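Local coordinates for protein extracellular ligand-binding receptor (Rhodopseudomonas palustris, PDB 3SG0) that binds benzoyl-formic acid and probably serves as a solute-binding protein that captures lignin-derived aromatic acids for transport, at residues A[104-109]-A[123-128]; A[108-113]-A[133-138]; A[151-156]-A[242-247]; A[265-270]-A[380-385]. One frame throughout, in Å; residues are numbered along the deposited sequence.

In the fold
The contacts fall into two pairs, consistent with the two lobes of a periplasmic binding protein. Interactions 1 and 2 share Ile108 and Ala109 of helix 99-111, and their centres are about 7 Å apart. Interactions 3 and 4, with centres about 11 Å apart, meet where Gln245 N approaches Ile266 O at 3.0 Å, a probable hydrogen bond that ties 242-247 to 265-270. The centres of interactions 1 and 3 are about 27 Å apart. Benzoyl-formic acid relates the pairs: the side chain of Leu125 in interaction 1 is about 5 Å from it and that of Phe267 in interaction 4 about 9 Å, while His247 of interaction 3 belongs to the pocket itself.

Interaction 1: A[104-109]-A[123-128]; sequences PLIDIA and AILVAP
Ile106 holds CG1 beside its backbone N and anti to its carbonyl carbon (chi1 -65°), and an extended second torsion (chi2 171°) carries CD1 straight out from helix 99-111 onto the backbone of Leu125. The methyl CD1 of Ile106 comes to 3.4 Å from Leu125 O and 4.0 Å from Leu125 CA. Contact between the two side chains themselves is looser, Ile106 CD1 standing 4.3 Å from Leu125 CD2. A methyl is no hydrogen-bond donor, so the contact buries Leu125 O without giving it a bond, and that oxygen has no hydrogen-bond partner anywhere in the model. Helix 99-111 joins the parallel strands 92-94 and 116-118 in a beta-alpha-beta crossover of the periplasmic binding protein fold, and Leu125 ends the short 3-10 turn that follows the second strand. That turn is held by Ala123 O, which accepts from both Val126 N (3.0 Å) and Ala127 N (2.9 Å). Leu125 also packs against Thr99, a phenylglyoxylate-binding residue at the start of the helix, and the side chain of Leu125 lies about 5 Å from the bound benzoyl-formic acid. Ile106 also packs on Val136 of strand 136-138.

Interaction 2: A[108-113]-A[133-138]; sequences IAAEAK and RKWVYK
Trp135 lays one indole face against the C-terminal end of helix 99-111, its CG held beside the backbone N and anti to the carbonyl carbon (chi1 -68°). Lys113 CA sits 3.7 Å from the centroid of the Trp135 six-membered ring and only 8° off its normal, a CH-pi contact directly over the face. Around that point the packing is close: Lys113 O reaches Trp135 CZ3 at 3.4 Å, and Lys113 CB lies 3.7 Å from Trp135 CH2. At the pyrrole end Ala110 takes over, its CB 3.8 Å from Trp135 CD1, while Ala110 O stands above the same face toward the rim. Lys113, with its positive phi (46°), closes the helix in a Schellman motif (Lys113 N to Ala110 O 3.0 Å), which is consistent with its backbone lying this close to the ring. The outer side is looser. Beyond CB, the exposed Lys113 chain runs obliquely to the indole, with CG 4.0 Å from Trp135 CZ2, and then leads away; it was modelled in two conformers. An alanine in place of Trp135 would probably leave the helix terminus without its flat cover and open a gap beneath Lys113 CA. Trp135, just before strand 136-138 at the margin of the sheet, shares backbone hydrogen bonds with Leu116 of the adjoining strand 116-118; Ala109 packs on Leu116 too, while Ile108 faces helix 74-86.

Interaction 3: A[151-156]-A[242-247]; sequences GKYIAK and AIYQTH. With 173 (benzoyl-formic acid), chain B.
Tyr244 meets two consecutive residues of helix 143-156, Ile154 over a ring face and Tyr153 at the CE1 flank and hydroxyl end. From CB, the chain places CG beside the backbone N (chi1 -62°), which sends the ring toward the helix. Tyr244 CG lies 3.9 Å from Ile154 CD1, and Tyr244 CD2 touches both CD1 and CG1 of Ile154. Farther along, Tyr244 CE2 is 3.8 Å from Ile154 CG1, which rests almost over the ring centre, 10° off the normal, in a CH-pi contact. Tyr244 CE1 comes 3.8 Å from Tyr153 CE2, in the plane of the Tyr153 ring and at its edge. At the tip, Tyr244 OH is 3.9 Å from the same Tyr153 CE2. Ile154 and Tyr244 run alongside one another pointing opposite ways, and the two tyrosine side chains are set nearly perpendicular. An alanine in place of Tyr244 would probably leave Ile154 CG1 and CD1 without the aromatic face they pack on and take from Tyr153 CE2 the ring carbon it packs against. Three residues on, His247 turns a ring face to benzoyl-formic acid, its CD2 3.6 Å from the ligand atom C1E. Asp143 and Glu270 hold the two imidazole nitrogens by hydrogen bonds. Strand 242-244 is the outermost strand of the parallel sheet, hydrogen-bonded through Tyr244 to strand 217-221, so the contact seats helix 143-156 on the margin of that sheet, while Tyr153 reaches on to Lys385 at the C-terminal end.

Interaction 4: A[265-270]-A[380-385]; sequences AIFAGE and GAFRLK
Phe267 meets Phe382, and Ile266 meets Lys385, across the small antiparallel sheet in which strands 266-269 and 381-384 lie on either side of strand 373-378. No hydrogen bond joins the two outer strands directly; the nearest CA atoms, those of Ile266 and Lys385, are 7.7 Å apart, and side chains alone span the distance. Backbone pairing instead runs through the middle strand, Phe267 bonding with Ile375 and Arg383 with Glu376. The aromatic contact is oblique, the ring centroids of Phe267 and Phe382 lying 5.8 Å apart with planes at 85°. Phe267 sets CG between its backbone N and carbonyl carbon (chi1 61°), which throws the ring toward the other strand, where Phe382 CD1 lies in its plane and at its edge. Phe267 CE2 is 3.8 Å from Phe382 CE1, and Phe267 CZ is 3.9 Å from Phe382 CD1. Ile377 of the middle strand and Ile255 of helix 252-258 pack on Phe382 as well, so this end of the contact is buried. Beside the contact, Arg383 NH2 forms a salt bridge with Asp277 OD1. The aliphatic contact is at the more exposed end. Lys385, the last modelled residue, keeps CG anti to its backbone N (chi1 179°) and bends at the second torsion, bringing its methylenes obliquely over Ile266, whose side chain also touches Tyr153 of helix 143-156. Ile266 CD1 lies 3.8 Å from Lys385 CD and 3.6 Å from Lys385 CE, just short of the terminal amine.

Interaction 1: A[104-109]-A[123-128]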
loop_
_atom_site.group_PDB
_atom_site.type_symbol
_atom_site.label_atom_id
_atom_site.label_comp_id
_atom_site.label_asym_id
_atom_site.label_seq_id
_atom_site.Cartn_x
_atom_site.Cartn_y
_atom_site.Cartn_z
ATOM N N PRO A 104 -10.330 7.151 8.834
ATOM C CA PRO A 104 -11.286 7.139 9.950
ATOM C C PRO A 104 -11.149 5.908 10.836
ATOM O O PRO A 104 -11.651 5.917 11.963
ATOM C CB PRO A 104 -12.652 7.143 9.251
ATOM C CG PRO A 104 -12.385 6.626 7.862
ATOM C CD PRO A 104 -11.006 7.140 7.524
ATOM N N LEU A 105 -10.497 4.858 10.353
ATOM C CA LEU A 105 -10.378 3.645 11.148
ATOM C C LEU A 105 -9.397 3.788 12.305
ATOM O O LEU A 105 -9.462 3.028 13.272
ATOM C CB LEU A 105 -9.976 2.456 10.279
ATOM C CG LEU A 105 -10.859 2.227 9.053
ATOM C CD1 LEU A 105 -10.424 0.963 8.344
ATOM C CD2 LEU A 105 -12.338 2.167 9.443
ATOM N N ILE A 106 -8.472 4.737 12.203
ATOM C CA ILE A 106 -7.492 4.943 13.263
ATOM C C ILE A 106 -8.188 5.219 14.589
ATOM O O ILE A 106 -7.921 4.564 15.600
ATOM C CB ILE A 106 -6.559 6.112 12.909
ATOM C CG1 ILE A 106 -5.727 5.768 11.668
ATOM C CG2 ILE A 106 -5.680 6.494 14.101
ATOM C CD1 ILE A 106 -4.938 6.941 11.113
ATOM N N ASP A 107 -9.088 6.194 14.598
ATOM C CA ASP A 107 -9.762 6.552 15.838
ATOM C C ASP A 107 -10.651 5.430 16.341
ATOM O O ASP A 107 -10.780 5.211 17.546
ATOM C CB ASP A 107 -10.580 7.833 15.662
ATOM C CG ASP A 107 -9.705 9.073 15.572
ATOM O OD1 ASP A 107 -8.467 8.942 15.670
ATOM O OD2 ASP A 107 -10.260 10.177 15.415
ATOM N N ILE A 108 -11.287 4.731 15.414
ATOM C CA ILE A 108 -12.193 3.651 15.774
ATOM C C ILE A 108 -11.433 2.490 16.436
ATOM O O ILE A 108 -11.843 1.966 17.475
ATOM C CB ILE A 108 -12.984 3.183 14.539
ATOM C CG1 ILE A 108 -13.901 4.310 14.045
ATOM C CG2 ILE A 108 -13.767 1.924 14.852
ATOM C CD1 ILE A 108 -14.558 4.028 12.706
ATOM N N ALA A 109 -10.310 2.100 15.845
ATOM C CA ALA A 109 -9.503 1.017 16.399
ATOM C C ALA A 109 -8.920 1.414 17.752
ATOM O O ALA A 109 -8.941 0.630 18.702
ATOM C CB ALA A 109 -8.401 0.636 15.433
ATOM N N ALA A 123 1.852 8.223 4.614
ATOM C CA ALA A 123 2.578 8.312 5.876
ATOM C C ALA A 123 1.688 8.719 7.045
ATOM O O ALA A 123 1.884 8.240 8.165
ATOM C CB ALA A 123 3.736 9.287 5.743
ATOM N N ILE A 124 0.708 9.584 6.785
ATOM C CA ILE A 124 -0.155 10.120 7.832
ATOM C C ILE A 124 -0.936 9.027 8.571
ATOM O O ILE A 124 -1.447 9.248 9.672
ATOM C CB ILE A 124 -1.107 11.193 7.243
ATOM C CG1 ILE A 124 -1.821 11.977 8.340
ATOM C CG2 ILE A 124 -2.119 10.577 6.300
ATOM C CD1 ILE A 124 -2.565 13.184 7.813
ATOM N N LEU A 125 -1.043 7.846 7.969
ATOM C CA LEU A 125 -1.741 6.755 8.642
ATOM C C LEU A 125 -1.066 6.331 9.949
ATOM O O LEU A 125 -1.746 5.856 10.859
ATOM C CB LEU A 125 -1.919 5.567 7.705
ATOM C CG LEU A 125 -2.818 5.858 6.493
ATOM C CD1 LEU A 125 -2.693 4.758 5.455
ATOM C CD2 LEU A 125 -4.264 6.046 6.924
ATOM N N VAL A 126 0.258 6.494 10.049
ATOM C CA VAL A 126 0.966 6.096 11.272
ATOM C C VAL A 126 1.980 7.105 11.792
ATOM O O VAL A 126 2.552 6.889 12.864
ATOM C CB VAL A 126 1.705 4.738 11.131
ATOM C CG1 VAL A 126 0.713 3.611 10.931
ATOM C CG2 VAL A 126 2.762 4.781 10.021
ATOM N N ALA A 127 2.226 8.182 11.054
ATOM C CA ALA A 127 3.304 9.112 11.393
ATOM C C ALA A 127 2.815 10.545 11.293
ATOM O O ALA A 127 1.995 10.862 10.435
ATOM C CB ALA A 127 4.481 8.916 10.450
ATOM N N PRO A 128 3.295 11.424 12.184
ATOM C CA PRO A 128 4.098 11.087 13.363
ATOM C C PRO A 128 3.272 10.286 14.362
ATOM O O PRO A 128 2.039 10.315 14.328
ATOM C CB PRO A 128 4.436 12.458 13.949
ATOM C CG PRO A 128 3.299 13.321 13.517
ATOM C CD PRO A 128 2.968 12.860 12.134
#

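Interaction 2: A[108-113]-A[133-138]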
loop_
_atom_site.group_PDB
_atom_site.type_symbol
_atom_site.label_atom_id
_atom_site.label_comp_id
_atom_site.label_asym_id
_atom_site.label_seq_id
_atom_site.Cartn_x
_atom_site.Cartn_y
_atom_site.Cartn_z
ATOM N N ILE A 108 -11.287 4.731 15.414
ATOM C CA ILE A 108 -12.193 3.651 15.774
ATOM C C ILE A 108 -11.433 2.490 16.436
ATOM O O ILE A 108 -11.843 1.966 17.475
ATOM C CB ILE A 108 -12.984 3.183 14.539
ATOM C CG1 ILE A 108 -13.901 4.310 14.045
ATOM C CG2 ILE A 108 -13.767 1.924 14.852
ATOM C CD1 ILE A 108 -14.558 4.028 12.706
ATOM N N ALA A 109 -10.310 2.100 15.845
ATOM C CA ALA A 109 -9.503 1.017 16.399
ATOM C C ALA A 109 -8.920 1.414 17.752
ATOM O O ALA A 109 -8.941 0.630 18.702
ATOM C CB ALA A 109 -8.401 0.636 15.433
ATOM N N ALA A 110 -8.428 2.644 17.858
ATOM C CA ALA A 110 -7.861 3.103 19.114
ATOM C C ALA A 110 -8.914 3.104 20.219
ATOM O O ALA A 110 -8.645 2.665 21.337
ATOM C CB ALA A 110 -7.249 4.492 18.953
ATOM N N GLU A 111 -10.112 3.599 19.917
ATOM C CA GLU A 111 -11.180 3.645 20.914
ATOM C C GLU A 111 -11.517 2.237 21.396
ATOM O O GLU A 111 -11.818 2.030 22.567
ATOM C CB GLU A 111 -12.426 4.332 20.348
ATOM C CG GLU A 111 -13.515 4.637 21.384
ATOM C CD GLU A 111 -14.374 3.433 21.781
ATOM O OE1 GLU A 111 -14.502 2.468 20.991
ATOM O OE2 GLU A 111 -14.943 3.460 22.894
ATOM N N ALA A 112 -11.453 1.276 20.479
ATOM C CA ALA A 112 -11.764 -0.118 20.777
ATOM C C ALA A 112 -10.575 -0.887 21.341
ATOM O O ALA A 112 -10.680 -2.093 21.589
ATOM C CB ALA A 112 -12.266 -0.816 19.525
ATOM N N LYS A 113 -9.446 -0.210 21.527
ATOM C CA LYS A 113 -8.217 -0.844 22.008
ATOM C C LYS A 113 -7.951 -2.141 21.250
ATOM O O LYS A 113 -7.728 -3.208 21.834
ATOM C CB LYS A 113 -8.256 -1.045 23.526
ATOM C CG LYS A 113 -8.433 0.263 24.286
ATOM C CD LYS A 113 -8.453 0.049 25.793
ATOM C CE LYS A 113 -8.818 1.336 26.516
ATOM N NZ LYS A 113 -8.015 2.488 26.019
ATOM N N ARG A 133 -2.392 6.386 16.998
ATOM C CA ARG A 133 -1.575 5.619 16.077
ATOM C C ARG A 133 -0.739 4.566 16.801
ATOM O O ARG A 133 -0.185 3.670 16.161
ATOM C CB ARG A 133 -0.744 6.563 15.202
ATOM C CG ARG A 133 -1.604 7.302 14.190
ATOM C CD ARG A 133 -0.945 8.577 13.672
ATOM N NE ARG A 133 -1.678 9.121 12.531
ATOM C CZ ARG A 133 -2.812 9.809 12.599
ATOM N NH1 ARG A 133 -3.354 10.112 13.777
ATOM N NH2 ARG A 133 -3.405 10.201 11.478
ATOM N N LYS A 134 -0.685 4.625 18.138
ATOM C CA LYS A 134 -0.108 3.533 18.916
ATOM C C LYS A 134 -0.771 2.206 18.595
ATOM O O LYS A 134 -0.176 1.150 18.802
ATOM C CB LYS A 134 -0.263 3.768 20.418
ATOM C CG LYS A 134 0.830 4.570 21.053
ATOM C CD LYS A 134 2.180 3.882 21.010
ATOM C CE LYS A 134 3.197 4.882 21.471
ATOM N NZ LYS A 134 4.552 4.330 21.322
ATOM N N TRP A 135 -2.023 2.260 18.144
ATOM C CA TRP A 135 -2.794 1.059 17.849
ATOM C C TRP A 135 -2.695 0.620 16.391
ATOM O O TRP A 135 -3.287 -0.392 16.030
ATOM C CB TRP A 135 -4.262 1.254 18.268
ATOM C CG TRP A 135 -4.389 1.340 19.750
ATOM C CD1 TRP A 135 -4.399 2.468 20.509
ATOM C CD2 TRP A 135 -4.449 0.241 20.660
ATOM N NE1 TRP A 135 -4.477 2.142 21.840
ATOM C CE2 TRP A 135 -4.514 0.777 21.959
ATOM C CE3 TRP A 135 -4.469 -1.153 20.499
ATOM C CZ2 TRP A 135 -4.588 -0.029 23.095
ATOM C CZ3 TRP A 135 -4.548 -1.951 21.626
ATOM C CH2 TRP A 135 -4.600 -1.387 22.907
ATOM N N VAL A 136 -1.946 1.343 15.563
ATOM C CA VAL A 136 -1.951 1.117 14.123
ATOM C C VAL A 136 -0.578 0.684 13.626
ATOM O O VAL A 136 0.439 1.267 14.019
ATOM C CB VAL A 136 -2.369 2.411 13.385
ATOM C CG1 VAL A 136 -2.490 2.178 11.877
ATOM C CG2 VAL A 136 -3.671 2.936 13.953
ATOM N N TYR A 137 -0.549 -0.330 12.764
ATOM C CA TYR A 137 0.678 -0.777 12.103
ATOM C C TYR A 137 0.458 -0.762 10.604
ATOM O O TYR A 137 -0.688 -0.791 10.137
ATOM C CB TYR A 137 1.090 -2.166 12.603
ATOM C CG TYR A 137 1.468 -2.123 14.053
ATOM C CD1 TYR A 137 2.733 -1.707 14.440
ATOM C CD2 TYR A 137 0.547 -2.432 15.046
ATOM C CE1 TYR A 137 3.082 -1.639 15.771
ATOM C CE2 TYR A 137 0.885 -2.347 16.384
ATOM C CZ TYR A 137 2.157 -1.945 16.735
ATOM O OH TYR A 137 2.533 -1.842 18.059
ATOM N N LYS A 138 1.545 -0.743 9.843
ATOM C CA LYS A 138 1.439 -0.440 8.424
ATOM C C LYS A 138 2.564 -1.083 7.630
ATOM O O LYS A 138 3.700 -0.610 7.663
ATOM C CB LYS A 138 1.479 1.082 8.263
ATOM C CG LYS A 138 1.400 1.597 6.846
ATOM C CD LYS A 138 1.309 3.119 6.846
ATOM C CE LYS A 138 1.252 3.699 5.456
ATOM N NZ LYS A 138 2.550 3.537 4.753
#

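Interaction 3: A[151-156]-A[242-247]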
loop_
_atom_site.group_PDB
_atom_site.type_symbol
_atom_site.label_atom_id
_atom_site.label_comp_id
_atom_site.label_asym_id
_atom_site.label_seq_id
_atom_site.Cartn_x
_atom_site.Cartn_y
_atom_site.Cartn_z
ATOM N N GLY A 151 12.020 11.215 -6.442
ATOM C CA GLY A 151 12.495 12.576 -6.667
ATOM C C GLY A 151 13.979 12.623 -6.989
ATOM O O GLY A 151 14.412 13.325 -7.913
ATOM N N LYS A 152 14.763 11.862 -6.232
ATOM C CA LYS A 152 16.198 11.775 -6.472
ATOM C C LYS A 152 16.488 11.203 -7.852
ATOM O O LYS A 152 17.371 11.694 -8.563
ATOM C CB LYS A 152 16.867 10.926 -5.396
ATOM C CG LYS A 152 16.982 11.606 -4.047
ATOM C CD LYS A 152 17.816 10.762 -3.096
ATOM C CE LYS A 152 18.113 11.496 -1.800
ATOM N NZ LYS A 152 16.927 11.553 -0.908
ATOM N N TYR A 153 15.762 10.161 -8.238
ATOM C CA TYR A 153 15.957 9.576 -9.554
ATOM C C TYR A 153 15.632 10.578 -10.655
ATOM O O TYR A 153 16.400 10.745 -11.599
ATOM C CB TYR A 153 15.126 8.306 -9.749
ATOM C CG TYR A 153 15.323 7.731 -11.126
ATOM C CD1 TYR A 153 16.458 6.990 -11.426
ATOM C CD2 TYR A 153 14.409 7.967 -12.141
ATOM C CE1 TYR A 153 16.663 6.477 -12.685
ATOM C CE2 TYR A 153 14.611 7.460 -13.413
ATOM C CZ TYR A 153 15.741 6.711 -13.675
ATOM O OH TYR A 153 15.954 6.196 -14.933
ATOM N N ILE A 154 14.492 11.245 -10.540
ATOM C CA ILE A 154 14.096 12.227 -11.539
ATOM C C ILE A 154 15.174 13.299 -11.704
ATOM O O ILE A 154 15.542 13.660 -12.824
ATOM C CB ILE A 154 12.740 12.861 -11.183
ATOM C CG1 ILE A 154 11.641 11.795 -11.254
ATOM C CG2 ILE A 154 12.433 14.024 -12.124
ATOM C CD1 ILE A 154 10.296 12.229 -10.684
ATOM N N ALA A 155 15.693 13.799 -10.590
ATOM C CA ALA A 155 16.751 14.807 -10.650
ATOM C C ALA A 155 17.965 14.281 -11.417
ATOM O O ALA A 155 18.559 14.998 -12.230
ATOM C CB ALA A 155 17.144 15.242 -9.254
ATOM N N LYS A 156 18.320 13.025 -11.167
ATOM C CA LYS A 156 19.494 12.424 -11.792
ATOM C C LYS A 156 19.356 12.297 -13.306
ATOM O O LYS A 156 20.361 12.267 -14.023
ATOM C CB LYS A 156 19.802 11.061 -11.168
ATOM C CG LYS A 156 20.246 11.136 -9.717
ATOM C CD LYS A 156 20.550 9.758 -9.153
ATOM C CE LYS A 156 20.940 9.837 -7.686
ATOM N NZ LYS A 156 21.193 8.490 -7.105
ATOM N N ALA A 242 9.378 11.528 -20.298
ATOM C CA ALA A 242 9.283 10.498 -19.272
ATOM C C ALA A 242 8.057 10.702 -18.394
ATOM O O ALA A 242 7.716 11.832 -18.035
ATOM C CB ALA A 242 10.535 10.494 -18.419
ATOM N N ILE A 243 7.397 9.599 -18.048
ATOM C CA ILE A 243 6.295 9.638 -17.101
ATOM C C ILE A 243 6.632 8.749 -15.910
ATOM O O ILE A 243 7.091 7.610 -16.063
ATOM C CB ILE A 243 4.974 9.211 -17.762
ATOM C CG1 ILE A 243 4.578 10.216 -18.850
ATOM C CG2 ILE A 243 3.872 9.101 -16.718
ATOM C CD1 ILE A 243 3.359 9.798 -19.654
ATOM N N TYR A 244 6.437 9.305 -14.723
ATOM C CA TYR A 244 6.704 8.613 -13.472
ATOM C C TYR A 244 5.393 8.374 -12.748
ATOM O O TYR A 244 4.492 9.217 -12.791
ATOM C CB TYR A 244 7.653 9.453 -12.622
ATOM C CG TYR A 244 8.960 9.628 -13.336
ATOM C CD1 TYR A 244 9.890 8.605 -13.354
ATOM C CD2 TYR A 244 9.238 10.781 -14.057
ATOM C CE1 TYR A 244 11.081 8.733 -14.036
ATOM C CE2 TYR A 244 10.434 10.920 -14.742
ATOM C CZ TYR A 244 11.340 9.891 -14.731
ATOM O OH TYR A 244 12.526 10.020 -15.415
ATOM N N GLN A 245 5.272 7.211 -12.116
ATOM C CA GLN A 245 4.088 6.879 -11.342
ATOM C C GLN A 245 4.537 6.521 -9.927
ATOM O O GLN A 245 5.635 6.902 -9.507
ATOM C CB GLN A 245 3.291 5.754 -12.016
ATOM C CG GLN A 245 2.652 6.163 -13.349
ATOM C CD GLN A 245 1.134 6.319 -13.282
ATOM O OE1 GLN A 245 0.544 6.456 -12.210
ATOM N NE2 GLN A 245 0.491 6.288 -14.443
ATOM N N THR A 246 3.673 5.820 -9.200
ATOM C CA THR A 246 3.911 5.420 -7.816
ATOM C C THR A 246 3.621 3.935 -7.664
ATOM O O THR A 246 3.083 3.297 -8.572
ATOM C CB THR A 246 2.981 6.150 -6.836
ATOM O OG1 THR A 246 1.632 5.697 -7.034
ATOM C CG2 THR A 246 3.069 7.660 -6.997
ATOM N N HIS A 247 3.934 3.390 -6.491
ATOM C CA HIS A 247 3.670 1.982 -6.224
ATOM C C HIS A 247 2.184 1.619 -6.206
ATOM O O HIS A 247 1.841 0.443 -6.102
ATOM C CB HIS A 247 4.382 1.502 -4.954
ATOM C CG HIS A 247 4.001 2.236 -3.703
ATOM N ND1 HIS A 247 4.521 1.886 -2.475
ATOM C CD2 HIS A 247 3.175 3.288 -3.475
ATOM C CE1 HIS A 247 4.035 2.688 -1.546
ATOM N NE2 HIS A 247 3.216 3.551 -2.124
HETATM O O1B 173 B . -3.073 4.429 0.047
HETATM C C1 173 B . -3.753 4.515 -0.941
HETATM O O1A 173 B . -4.848 5.365 -1.041
HETATM C C2 173 B . -3.311 3.869 -2.226
HETATM O O2 173 B . -3.828 4.166 -3.262
HETATM C C1G 173 B . -2.257 2.811 -2.133
HETATM C C2D 173 B . -2.371 1.744 -1.049
HETATM C C2E 173 B . -1.300 0.680 -0.922
HETATM C C3 173 B . -0.109 0.706 -1.879
HETATM C C1E 173 B . -0.018 1.799 -2.960
HETATM C C1D 173 B . -1.092 2.858 -3.104
#

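Interaction 4: A[265-270]-A[380-385]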
loop_
_atom_site.group_PDB
_atom_site.type_symbol
_atom_site.label_atom_id
_atom_site.label_comp_id
_atom_site.label_asym_id
_atom_site.label_seq_id
_atom_site.Cartn_x
_atom_site.Cartn_y
_atom_site.Cartn_z
ATOM N N ALA A 265 7.163 3.348 -17.882
ATOM C CA ALA A 265 6.850 4.023 -16.627
ATOM C C ALA A 265 7.821 3.569 -15.541
ATOM O O ALA A 265 8.176 2.390 -15.474
ATOM C CB ALA A 265 5.418 3.743 -16.202
ATOM N N ILE A 266 8.233 4.502 -14.691
ATOM C CA ILE A 266 9.127 4.211 -13.582
ATOM C C ILE A 266 8.477 4.707 -12.300
ATOM O O ILE A 266 7.837 5.762 -12.289
ATOM C CB ILE A 266 10.509 4.877 -13.795
ATOM C CG1 ILE A 266 11.246 4.183 -14.944
ATOM C CG2 ILE A 266 11.338 4.852 -12.512
ATOM C CD1 ILE A 266 12.462 4.931 -15.451
ATOM N N PHE A 267 8.628 3.939 -11.229
ATOM C CA PHE A 267 8.134 4.342 -9.916
ATOM C C PHE A 267 9.026 3.768 -8.832
ATOM O O PHE A 267 9.746 2.790 -9.069
ATOM C CB PHE A 267 6.675 3.908 -9.694
ATOM C CG PHE A 267 6.443 2.409 -9.755
ATOM C CD1 PHE A 267 6.432 1.634 -8.603
ATOM C CD2 PHE A 267 6.194 1.789 -10.968
ATOM C CE1 PHE A 267 6.190 0.269 -8.668
ATOM C CE2 PHE A 267 5.962 0.424 -11.041
ATOM C CZ PHE A 267 5.951 -0.330 -9.893
ATOM N N ALA A 268 8.994 4.373 -7.653
ATOM C CA ALA A 268 9.650 3.791 -6.494
ATOM C C ALA A 268 8.662 2.854 -5.811
ATOM O O ALA A 268 7.530 3.245 -5.504
ATOM C CB ALA A 268 10.104 4.884 -5.541
ATOM N N GLY A 269 9.076 1.616 -5.579
ATOM C CA GLY A 269 8.204 0.628 -4.987
ATOM C C GLY A 269 8.933 -0.411 -4.161
ATOM O O GLY A 269 10.051 -0.203 -3.670
ATOM N N GLU A 270 8.258 -1.541 -4.005
ATOM C CA GLU A 270 8.624 -2.567 -3.039
ATOM C C GLU A 270 9.471 -3.684 -3.625
ATOM O O GLU A 270 9.418 -3.963 -4.822
ATOM C CB GLU A 270 7.361 -3.191 -2.432
ATOM C CG GLU A 270 6.593 -2.291 -1.482
ATOM C CD GLU A 270 5.828 -1.180 -2.179
ATOM O OE1 GLU A 270 5.001 -1.461 -3.075
ATOM O OE2 GLU A 270 6.054 -0.017 -1.787
ATOM N N GLY A 380 6.272 -5.147 -20.810
ATOM C CA GLY A 380 5.051 -5.612 -20.184
ATOM C C GLY A 380 5.239 -6.339 -18.864
ATOM O O GLY A 380 4.381 -7.126 -18.468
ATOM N N ALA A 381 6.344 -6.069 -18.174
ATOM C CA ALA A 381 6.578 -6.639 -16.850
ATOM C C ALA A 381 7.266 -5.629 -15.946
ATOM O O ALA A 381 7.997 -4.758 -16.422
ATOM C CB ALA A 381 7.419 -7.911 -16.950
ATOM N N PHE A 382 7.028 -5.748 -14.640
ATOM C CA PHE A 382 7.757 -4.952 -13.660
ATOM C C PHE A 382 9.177 -5.487 -13.491
ATOM O O PHE A 382 9.382 -6.671 -13.226
ATOM C CB PHE A 382 7.029 -4.941 -12.316
ATOM C CG PHE A 382 5.663 -4.327 -12.384
ATOM C CD1 PHE A 382 5.504 -2.989 -12.709
ATOM C CD2 PHE A 382 4.539 -5.091 -12.137
ATOM C CE1 PHE A 382 4.237 -2.417 -12.780
ATOM C CE2 PHE A 382 3.270 -4.538 -12.204
ATOM C CZ PHE A 382 3.118 -3.195 -12.528
ATOM N N ARG A 383 10.153 -4.599 -13.639
ATOM C CA ARG A 383 11.561 -4.968 -13.554
ATOM C C ARG A 383 12.295 -3.974 -12.671
ATOM O O ARG A 383 11.887 -2.820 -12.560
ATOM C CB ARG A 383 12.202 -4.936 -14.947
ATOM C CG ARG A 383 11.505 -5.791 -15.999
ATOM C CD ARG A 383 11.614 -7.271 -15.686
ATOM N NE ARG A 383 13.001 -7.693 -15.528
ATOM C CZ ARG A 383 13.794 -8.064 -16.530
ATOM N NH1 ARG A 383 13.342 -8.074 -17.777
ATOM N NH2 ARG A 383 15.046 -8.423 -16.283
ATOM N N LEU A 384 13.383 -4.402 -12.046
ATOM C CA LEU A 384 14.266 -3.431 -11.415
ATOM C C LEU A 384 14.846 -2.513 -12.480
ATOM O O LEU A 384 15.369 -2.980 -13.495
ATOM C CB LEU A 384 15.402 -4.116 -10.664
ATOM C CG LEU A 384 15.050 -4.718 -9.310
ATOM C CD1 LEU A 384 16.295 -5.340 -8.700
ATOM C CD2 LEU A 384 14.471 -3.672 -8.365
ATOM N N LYS A 385 14.757 -1.207 -12.267
ATOM C CA LYS A 385 15.354 -0.255 -13.195
ATOM C C LYS A 385 16.867 -0.360 -13.121
ATOM O O LYS A 385 17.431 -0.389 -12.029
ATOM C CB LYS A 385 14.917 1.169 -12.858
ATOM C CG LYS A 385 15.526 2.234 -13.764
ATOM C CD LYS A 385 14.963 2.140 -15.172
ATOM C CE LYS A 385 15.586 3.179 -16.094
ATOM N NZ LYS A 385 16.984 2.830 -16.456
#